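Local coordinates for protein 3,4-dihydroxybenzoate decarboxylase (Enterobacter cloacae, PDB 5NY5) that probably catalyses the reversible decarboxylation of 3,4-dihydroxybenzoate to catechol, using prenylated FMN and a metal ion as a UbiD-family enzyme, at residues Arg70-Ser78 with Ala315-Glu326. Numbering follows the deposited sequence.
Sequences RILVGMHAS and AILQTLVGPGEE
Strands 70-73 and 316-319 run parallel, their N-to-C directions 29° apart, and pair through three backbone bonds: Leu317 N to Arg70 O, Leu72 N to Leu317 O, and Thr319 N to Leu72 O (2.9 Å). Side chains alternate between the two faces of the pair. On one face Arg70 lays its guanidinium over Ile316, with Arg70 NE 3.3 Å from Ile316 CG1. With chi1 at 45° and an extended chain from CG to NE, Arg70 reaches out over Ile316. Its NH2 bonds to His314 O and to a bound glycerol. Ile316 CG2 also packs on Leu72 CB at 3.6 Å. On the other face Val73 CG1 touches Thr319 CG2 (3.7 Å) and Val321 CG2.

Past the strands, the Gly74-Ala77 type I turn meets the start of helix 324-346. Here Glu326 OE2 accepts two bonds from His76. His76 N is 3.0 Å from Glu326 OE2 and comes from above the carboxylate plane. His76 ND1 donates to the anti lone pair of Glu326 OE2 (2.9 Å), which lies tilted out of the ring plane. Together they hold the carboxylate oxygen; only the ND1 bond should help fix the turn of the His76 ring. Glu326 OE1 takes a weak bond from Gly74 N. Gln318 extends (chi1 178°) to bring NE2 within 3.5 Å of His76 CE1, its amide nearly parallel to the ring.

The His76 side chain lies about 7 Å from that of Ile169, a prenylated FMN-binding residue. Strand 316-319 is an outermost strand, within this chain, of a four-stranded mixed sheet, joining the Rift-related region to the N-terminal one. Strand 57-60 pairs with the far side of strand 70-73. Helix 34-42 covers Ile71, Val73 and Val321, while strand 148-157 packs against Leu317 and Thr319.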
ATOM      1  N   ARG A  70     -35.880 -30.618 -35.070  1.00 55.90           N
ATOM      2  CA  ARG A  70     -34.452 -30.442 -35.295  1.00 54.98           C
ATOM      3  C   ARG A  70     -33.996 -29.215 -34.519  1.00 53.80           C
ATOM      4  O   ARG A  70     -34.595 -28.143 -34.643  1.00 53.69           O
ATOM      5  CB  ARG A  70     -34.132 -30.308 -36.789  1.00 55.34           C
ATOM      6  CG  ARG A  70     -35.050 -29.377 -37.561  1.00 55.79           C
ATOM      7  CD  ARG A  70     -34.623 -29.270 -39.015  1.00 56.33           C
ATOM      8  NE  ARG A  70     -35.479 -28.361 -39.768  1.00 56.92           N
ATOM      9  CZ  ARG A  70     -35.279 -28.021 -41.037  1.00 57.60           C
ATOM     10  NH1 ARG A  70     -34.247 -28.515 -41.704  1.00 57.77           N
ATOM     11  NH2 ARG A  70     -36.112 -27.183 -41.637  1.00 58.26           N
ATOM     12  N   ILE A  71     -32.949 -29.382 -33.716  1.00 53.08           N
ATOM     13  CA  ILE A  71     -32.510 -28.376 -32.755  1.00 52.15           C
ATOM     14  C   ILE A  71     -31.199 -27.766 -33.227  1.00 51.40           C
ATOM     15  O   ILE A  71     -30.285 -28.477 -33.658  1.00 51.45           O
ATOM     16  CB  ILE A  71     -32.366 -28.984 -31.348  1.00 52.15           C
ATOM     17  CG1 ILE A  71     -33.712 -29.549 -30.895  1.00 53.12           C
ATOM     18  CG2 ILE A  71     -31.859 -27.945 -30.363  1.00 51.35           C
ATOM     19  CD1 ILE A  71     -33.698 -30.146 -29.514  1.00 53.43           C
ATOM     20  N   LEU A  72     -31.107 -26.444 -33.125  1.00 50.85           N
ATOM     21  CA  LEU A  72     -29.989 -25.677 -33.654  1.00 50.34           C
ATOM     22  C   LEU A  72     -29.274 -24.947 -32.525  1.00 49.61           C
ATOM     23  O   LEU A  72     -29.914 -24.255 -31.729  1.00 49.51           O
ATOM     24  CB  LEU A  72     -30.488 -24.678 -34.688  1.00 50.61           C
ATOM     25  CG  LEU A  72     -29.430 -23.853 -35.393  1.00 50.39           C
ATOM     26  CD1 LEU A  72     -28.480 -24.779 -36.124  1.00 50.65           C
ATOM     27  CD2 LEU A  72     -30.124 -22.909 -36.345  1.00 50.92           C
ATOM     28  N   VAL A  73     -27.950 -25.093 -32.464  1.00 49.26           N
ATOM     29  CA  VAL A  73     -27.138 -24.440 -31.445  1.00 48.73           C
ATOM     30  C   VAL A  73     -25.856 -23.920 -32.077  1.00 48.54           C
ATOM     31  O   VAL A  73     -25.363 -24.460 -33.070  1.00 48.84           O
ATOM     32  CB  VAL A  73     -26.791 -25.383 -30.269  1.00 48.74           C
ATOM     33  CG1 VAL A  73     -28.038 -25.797 -29.516  1.00 49.11           C
ATOM     34  CG2 VAL A  73     -26.036 -26.598 -30.771  1.00 49.00           C
ATOM     35  N   GLY A  74     -25.314 -22.859 -31.482  1.00 48.21           N
ATOM     36  CA  GLY A  74     -24.005 -22.356 -31.838  1.00 48.15           C
ATOM     37  C   GLY A  74     -23.962 -21.353 -32.966  1.00 48.53           C
ATOM     38  O   GLY A  74     -22.872 -21.076 -33.479  1.00 49.23           O
HETATM   39  N   MSE A  75     -25.098 -20.790 -33.359  1.00 48.58           N
HETATM   40  CA  MSE A  75     -25.150 -19.915 -34.524  1.00 49.06           C
HETATM   41  C   MSE A  75     -24.272 -18.681 -34.344  1.00 49.74           C
HETATM   42  O   MSE A  75     -23.575 -18.274 -35.268  1.00 51.03           O
HETATM   43  CB  MSE A  75     -26.598 -19.510 -34.813  1.00 52.42           C
HETATM   44  CG  MSE A  75     -26.851 -18.942 -36.209  1.00 50.31           C
HETATM   45 SE   MSE A  75     -26.397 -20.132 -37.702  1.00 54.49          SE
HETATM   46  CE  MSE A  75     -26.938 -21.809 -36.953  1.00 50.43           C
ATOM     47  N   HIS A  76     -24.294 -18.097 -33.149  1.00 48.72           N
ATOM     48  CA  HIS A  76     -23.477 -16.932 -32.844  1.00 48.85           C
ATOM     49  C   HIS A  76     -22.234 -17.280 -32.036  1.00 48.61           C
ATOM     50  O   HIS A  76     -21.583 -16.375 -31.506  1.00 48.76           O
ATOM     51  CB  HIS A  76     -24.299 -15.882 -32.090  1.00 48.88           C
ATOM     52  CG  HIS A  76     -25.706 -15.745 -32.577  1.00 49.11           C
ATOM     53  ND1 HIS A  76     -26.765 -16.392 -31.978  1.00 48.89           N
ATOM     54  CD2 HIS A  76     -26.231 -15.034 -33.602  1.00 49.71           C
ATOM     55  CE1 HIS A  76     -27.882 -16.085 -32.613  1.00 49.31           C
ATOM     56  NE2 HIS A  76     -27.586 -15.263 -33.602  1.00 49.81           N
ATOM     57  N   ALA A  77     -21.887 -18.562 -31.932  1.00 48.39           N
ATOM     58  CA  ALA A  77     -20.776 -19.003 -31.090  1.00 48.27           C
ATOM     59  C   ALA A  77     -19.417 -18.848 -31.759  1.00 48.71           C
ATOM     60  O   ALA A  77     -18.557 -19.720 -31.625  1.00 48.77           O
ATOM     61  CB  ALA A  77     -21.004 -20.452 -30.668  1.00 48.03           C
ATOM     62  N   SER A  78     -19.200 -17.747 -32.477  1.00 49.17           N
ATOM     63  CA  SER A  78     -17.930 -17.474 -33.137  1.00 49.82           C
ATOM     64  C   SER A  78     -17.907 -16.042 -33.655  1.00 50.44           C
ATOM     65  O   SER A  78     -18.865 -15.592 -34.290  1.00 50.57           O
ATOM     66  CB  SER A  78     -17.690 -18.456 -34.287  1.00 50.18           C
ATOM     67  OG  SER A  78     -16.705 -17.968 -35.178  1.00 51.09           O
ATOM     68  N   ALA A 315     -40.179 -26.698 -38.333  1.00 64.68           N
ATOM     69  CA  ALA A 315     -39.602 -25.544 -37.657  1.00 63.58           C
ATOM     70  C   ALA A 315     -38.303 -25.910 -36.951  1.00 62.22           C
ATOM     71  O   ALA A 315     -38.224 -26.920 -36.247  1.00 62.33           O
ATOM     72  CB  ALA A 315     -40.596 -24.967 -36.654  1.00 64.29           C
ATOM     73  N   ILE A 316     -37.289 -25.076 -37.143  1.00 61.04           N
ATOM     74  CA  ILE A 316     -36.011 -25.247 -36.467  1.00 59.75           C
ATOM     75  C   ILE A 316     -36.098 -24.617 -35.085  1.00 59.42           C
ATOM     76  O   ILE A 316     -36.533 -23.469 -34.941  1.00 59.54           O
ATOM     77  CB  ILE A 316     -34.877 -24.617 -37.291  1.00 58.75           C
ATOM     78  CG1 ILE A 316     -34.772 -25.290 -38.659  1.00 59.23           C
ATOM     79  CG2 ILE A 316     -33.565 -24.704 -36.542  1.00 57.49           C
ATOM     80  CD1 ILE A 316     -33.863 -24.564 -39.621  1.00 58.60           C
ATOM     81  N   LEU A 317     -35.693 -25.365 -34.064  1.00 59.13           N
ATOM     82  CA  LEU A 317     -35.606 -24.838 -32.706  1.00 58.80           C
ATOM     83  C   LEU A 317     -34.181 -24.351 -32.470  1.00 57.37           C
ATOM     84  O   LEU A 317     -33.244 -25.153 -32.431  1.00 56.79           O
ATOM     85  CB  LEU A 317     -36.005 -25.898 -31.683  1.00 59.47           C
ATOM     86  CG  LEU A 317     -35.992 -25.443 -30.224  1.00 59.37           C
ATOM     87  CD1 LEU A 317     -36.789 -24.164 -30.061  1.00 59.81           C
ATOM     88  CD2 LEU A 317     -36.543 -26.528 -29.316  1.00 60.34           C
ATOM     89  N   GLN A 318     -34.015 -23.040 -32.323  1.00 56.90           N
ATOM     90  CA  GLN A 318     -32.709 -22.431 -32.104  1.00 55.64           C
ATOM     91  C   GLN A 318     -32.538 -22.066 -30.636  1.00 55.41           C
ATOM     92  O   GLN A 318     -33.437 -21.479 -30.027  1.00 56.12           O
ATOM     93  CB  GLN A 318     -32.528 -21.185 -32.973  1.00 55.34           C
ATOM     94  CG  GLN A 318     -31.204 -20.475 -32.762  1.00 54.15           C
ATOM     95  CD  GLN A 318     -31.031 -19.274 -33.667  1.00 54.00           C
ATOM     96  OE1 GLN A 318     -31.989 -18.787 -34.262  1.00 54.84           O
ATOM     97  NE2 GLN A 318     -29.801 -18.793 -33.779  1.00 53.04           N
ATOM     98  N   THR A 319     -31.385 -22.416 -30.077  1.00 54.54           N
ATOM     99  CA  THR A 319     -31.016 -22.039 -28.720  1.00 54.25           C
ATOM    100  C   THR A 319     -29.493 -21.970 -28.656  1.00 53.06           C
ATOM    101  O   THR A 319     -28.813 -21.999 -29.686  1.00 52.51           O
ATOM    102  CB  THR A 319     -31.611 -23.017 -27.699  1.00 55.06           C
ATOM    103  OG1 THR A 319     -31.369 -22.536 -26.371  1.00 54.98           O
ATOM    104  CG2 THR A 319     -30.998 -24.399 -27.855  1.00 54.92           C
ATOM    105  N   LEU A 320     -28.951 -21.863 -27.446  1.00 52.76           N
ATOM    106  CA  LEU A 320     -27.511 -21.805 -27.253  1.00 51.74           C
ATOM    107  C   LEU A 320     -27.089 -22.858 -26.240  1.00 51.86           C
ATOM    108  O   LEU A 320     -27.916 -23.470 -25.560  1.00 52.72           O
ATOM    109  CB  LEU A 320     -27.053 -20.406 -26.806  1.00 51.23           C
ATOM    110  CG  LEU A 320     -27.761 -19.687 -25.652  1.00 51.82           C
ATOM    111  CD1 LEU A 320     -27.425 -20.286 -24.296  1.00 51.96           C
ATOM    112  CD2 LEU A 320     -27.426 -18.205 -25.671  1.00 51.45           C
ATOM    113  N   VAL A 321     -25.778 -23.057 -26.145  1.00 51.09           N
ATOM    114  CA  VAL A 321     -25.171 -23.965 -25.179  1.00 51.18           C
ATOM    115  C   VAL A 321     -24.013 -23.235 -24.514  1.00 50.41           C
ATOM    116  O   VAL A 321     -23.209 -22.592 -25.196  1.00 49.64           O
ATOM    117  CB  VAL A 321     -24.682 -25.267 -25.841  1.00 51.25           C
ATOM    118  CG1 VAL A 321     -23.890 -26.107 -24.856  1.00 51.36           C
ATOM    119  CG2 VAL A 321     -25.858 -26.061 -26.390  1.00 52.16           C
ATOM    120  N   GLY A 322     -23.930 -23.328 -23.193  1.00 50.72           N
ATOM    121  CA  GLY A 322     -22.807 -22.748 -22.484  1.00 50.13           C
ATOM    122  C   GLY A 322     -23.128 -21.837 -21.316  1.00 50.42           C
ATOM    123  O   GLY A 322     -23.003 -22.249 -20.168  1.00 50.89           O
ATOM    124  N   PRO A 323     -23.552 -20.592 -21.596  1.00 50.28           N
ATOM    125  CA  PRO A 323     -23.842 -20.003 -22.908  1.00 49.94           C
ATOM    126  C   PRO A 323     -22.609 -19.710 -23.755  1.00 48.97           C
ATOM    127  O   PRO A 323     -22.770 -19.358 -24.919  1.00 48.76           O
ATOM    128  CB  PRO A 323     -24.572 -18.711 -22.548  1.00 50.31           C
ATOM    129  CG  PRO A 323     -24.020 -18.334 -21.236  1.00 50.36           C
ATOM    130  CD  PRO A 323     -23.782 -19.626 -20.507  1.00 50.65           C
ATOM    131  N   GLY A 324     -21.419 -19.837 -23.178  1.00 48.51           N
ATOM    132  CA  GLY A 324     -20.199 -19.921 -23.964  1.00 47.77           C
ATOM    133  C   GLY A 324     -19.985 -18.739 -24.877  1.00 47.31           C
ATOM    134  O   GLY A 324     -20.398 -17.616 -24.585  1.00 47.41           O
ATOM    135  N   GLU A 325     -19.332 -18.999 -26.014  1.00 46.91           N
ATOM    136  CA  GLU A 325     -19.003 -17.935 -26.957  1.00 46.55           C
ATOM    137  C   GLU A 325     -20.247 -17.280 -27.543  1.00 46.98           C
ATOM    138  O   GLU A 325     -20.199 -16.115 -27.953  1.00 46.89           O
ATOM    139  CB  GLU A 325     -18.131 -18.492 -28.077  1.00 46.26           C
ATOM    140  CG  GLU A 325     -17.513 -17.443 -28.977  1.00 45.94           C
ATOM    141  CD  GLU A 325     -16.316 -16.781 -28.339  1.00 45.49           C
ATOM    142  OE1 GLU A 325     -15.804 -17.327 -27.343  1.00 45.41           O
ATOM    143  OE2 GLU A 325     -15.887 -15.718 -28.828  1.00 45.33           O
ATOM    144  N   GLU A 326     -21.362 -18.009 -27.603  1.00 47.55           N
ATOM    145  CA  GLU A 326     -22.593 -17.423 -28.119  1.00 48.10           C
ATOM    146  C   GLU A 326     -23.022 -16.225 -27.280  1.00 51.54           C
ATOM    147  O   GLU A 326     -23.476 -15.208 -27.820  1.00 53.55           O
ATOM    148  CB  GLU A 326     -23.693 -18.484 -28.169  1.00 48.77           C
ATOM    149  CG  GLU A 326     -24.882 -18.093 -29.018  1.00 49.40           C
ATOM    150  CD  GLU A 326     -25.404 -19.246 -29.853  1.00 49.81           C
ATOM    151  OE1 GLU A 326     -25.164 -20.413 -29.476  1.00 49.83           O
ATOM    152  OE2 GLU A 326     -26.048 -18.984 -30.890  1.00 50.21           O
TER
HETATM  153  O   HOH W   1     -27.822 -20.631 -31.542  1.00 38.16           O